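Local coordinates for protein 23S rRNA-specific endonuclease VapC20 (Mycobacterium tuberculosis H37Rv, PDB 5WZF) that cleaves 23S rRNA within the sarcin-ricin loop as the endoribonuclease toxin of a type II toxin-antitoxin system, using magnesium, at residues Glu106-Phe109 with Val110-Thr113. Sequence-based numbering, arbitrary orientation.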
loop_
_atom_site.group_PDB
_atom_site.type_symbol
_atom_site.label_atom_id
_atom_site.label_comp_id
_atom_site.label_asym_id
_atom_site.label_seq_id
_atom_site.Cartn_x
_atom_site.Cartn_y
_atom_site.Cartn_z
ATOM N N GLU B 106 10.233 -11.173 -8.020
ATOM C CA GLU B 106 9.676 -10.458 -6.875
ATOM C C GLU B 106 8.750 -9.334 -7.323
ATOM O O GLU B 106 9.197 -8.357 -7.923
ATOM C CB GLU B 106 10.789 -9.889 -5.991
ATOM C CG GLU B 106 10.263 -9.121 -4.783
ATOM C CD GLU B 106 11.362 -8.483 -3.949
ATOM O OE1 GLU B 106 12.537 -8.882 -4.090
ATOM O OE2 GLU B 106 11.045 -7.579 -3.147
ATOM N N TYR B 107 7.460 -9.477 -7.034
ATOM C CA TYR B 107 6.483 -8.428 -7.323
ATOM C C TYR B 107 5.819 -7.943 -6.039
ATOM O O TYR B 107 5.511 -8.745 -5.157
ATOM C CB TYR B 107 5.411 -8.922 -8.296
ATOM C CG TYR B 107 5.889 -9.122 -9.715
ATOM C CD1 TYR B 107 6.149 -8.033 -10.538
ATOM C CD2 TYR B 107 6.058 -10.395 -10.241
ATOM C CE1 TYR B 107 6.581 -8.207 -11.841
ATOM C CE2 TYR B 107 6.488 -10.582 -11.542
ATOM C CZ TYR B 107 6.747 -9.486 -12.338
ATOM O OH TYR B 107 7.175 -9.668 -13.636
ATOM N N SER B 108 5.600 -6.634 -5.943
ATOM C CA SER B 108 4.901 -6.056 -4.801
ATOM C C SER B 108 3.399 -6.171 -4.987
ATOM O O SER B 108 2.918 -6.351 -6.104
ATOM C CB SER B 108 5.281 -4.585 -4.615
ATOM O OG SER B 108 4.630 -3.774 -5.579
ATOM N N PHE B 109 2.658 -6.065 -3.888
ATOM C CA PHE B 109 1.201 -6.042 -3.954
ATOM C C PHE B 109 0.680 -4.877 -4.795
ATOM O O PHE B 109 -0.239 -5.047 -5.593
ATOM C CB PHE B 109 0.606 -5.963 -2.553
ATOM C CG PHE B 109 -0.882 -5.766 -2.542
ATOM C CD1 PHE B 109 -1.736 -6.826 -2.790
ATOM C CD2 PHE B 109 -1.426 -4.516 -2.286
ATOM C CE1 PHE B 109 -3.106 -6.646 -2.782
ATOM C CE2 PHE B 109 -2.794 -4.332 -2.274
ATOM C CZ PHE B 109 -3.635 -5.399 -2.520
ATOM N N VAL B 110 1.251 -3.690 -4.603
ATOM C CA VAL B 110 0.804 -2.520 -5.355
ATOM C C VAL B 110 1.005 -2.732 -6.857
ATOM O O VAL B 110 0.139 -2.390 -7.665
ATOM C CB VAL B 110 1.534 -1.238 -4.894
ATOM C CG1 VAL B 110 1.236 -0.083 -5.830
ATOM C CG2 VAL B 110 1.120 -0.881 -3.473
ATOM N N ASP B 111 2.138 -3.317 -7.229
ATOM C CA ASP B 111 2.386 -3.627 -8.635
ATOM C C ASP B 111 1.337 -4.593 -9.178
ATOM O O ASP B 111 0.808 -4.394 -10.271
ATOM C CB ASP B 111 3.788 -4.206 -8.829
ATOM C CG ASP B 111 4.874 -3.142 -8.766
ATOM O OD1 ASP B 111 4.540 -1.939 -8.725
ATOM O OD2 ASP B 111 6.064 -3.515 -8.774
ATOM N N ALA B 112 1.023 -5.631 -8.410
ATOM C CA ALA B 112 0.039 -6.613 -8.847
ATOM C C ALA B 112 -1.325 -5.965 -9.082
ATOM O O ALA B 112 -2.025 -6.312 -10.033
ATOM C CB ALA B 112 -0.079 -7.736 -7.836
ATOM N N THR B 113 -1.704 -5.023 -8.224
ATOM C CA THR B 113 -2.988 -4.351 -8.398
ATOM C C THR B 113 -2.919 -3.397 -9.589
ATOM O O THR B 113 -3.911 -3.183 -10.282
ATOM C CB THR B 113 -3.423 -3.580 -7.129
ATOM O OG1 THR B 113 -2.454 -2.575 -6.808
ATOM C CG2 THR B 113 -3.586 -4.532 -5.948
#
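Ser108 OG accepts the amide hydrogen of Asp111 N at 3.0 Å in a fairly straight bond (162° at the hydrogen), which makes Ser108 the N-cap of helix 109-121. With chi1 at 76°, the hydroxyl lies between its own backbone N and carbonyl carbon and reaches forward over the first turn. The Asp111 carboxylate folds back beside it, Asp111 CG standing 3.3 Å from Ser108 OG; with CG anti to its carbonyl carbon (chi1 -76°), the acid group is carried toward the start of the helix. Ser108 O then takes the first i to i+4 backbone bond, from Ala112 N at 3.1 Å, and Phe109 O the next, from Thr113 N at 3.0 Å. One turn on, Thr113 CG2 sits over one face of the Phe109 ring as a CH-pi contact, 3.8 Å from the centroid and displaced toward the rim at CZ. The other branch, Thr113 OG1, donates to Val110 O at 2.7 Å, which helps hold the rotamer that places the methyl over the ring. In this PIN-domain toxin the capped first turn of the helix carries Asp111, a predicted magnesium ligand whose side chain lies about 4 Å from that of Asp18, the other predicted ligand, while Asp132 brings a further carboxylate close to Asp111 OD2, an acidic cluster consistent with a cation site. His52 of helix 51-63 meets the Phe109 ring edge-to-face, and Trp96 of helix 89-101 meets it with the ring planes inclined. Phe109 N is hydrogen-bonded to a polar side chain of another protein chain.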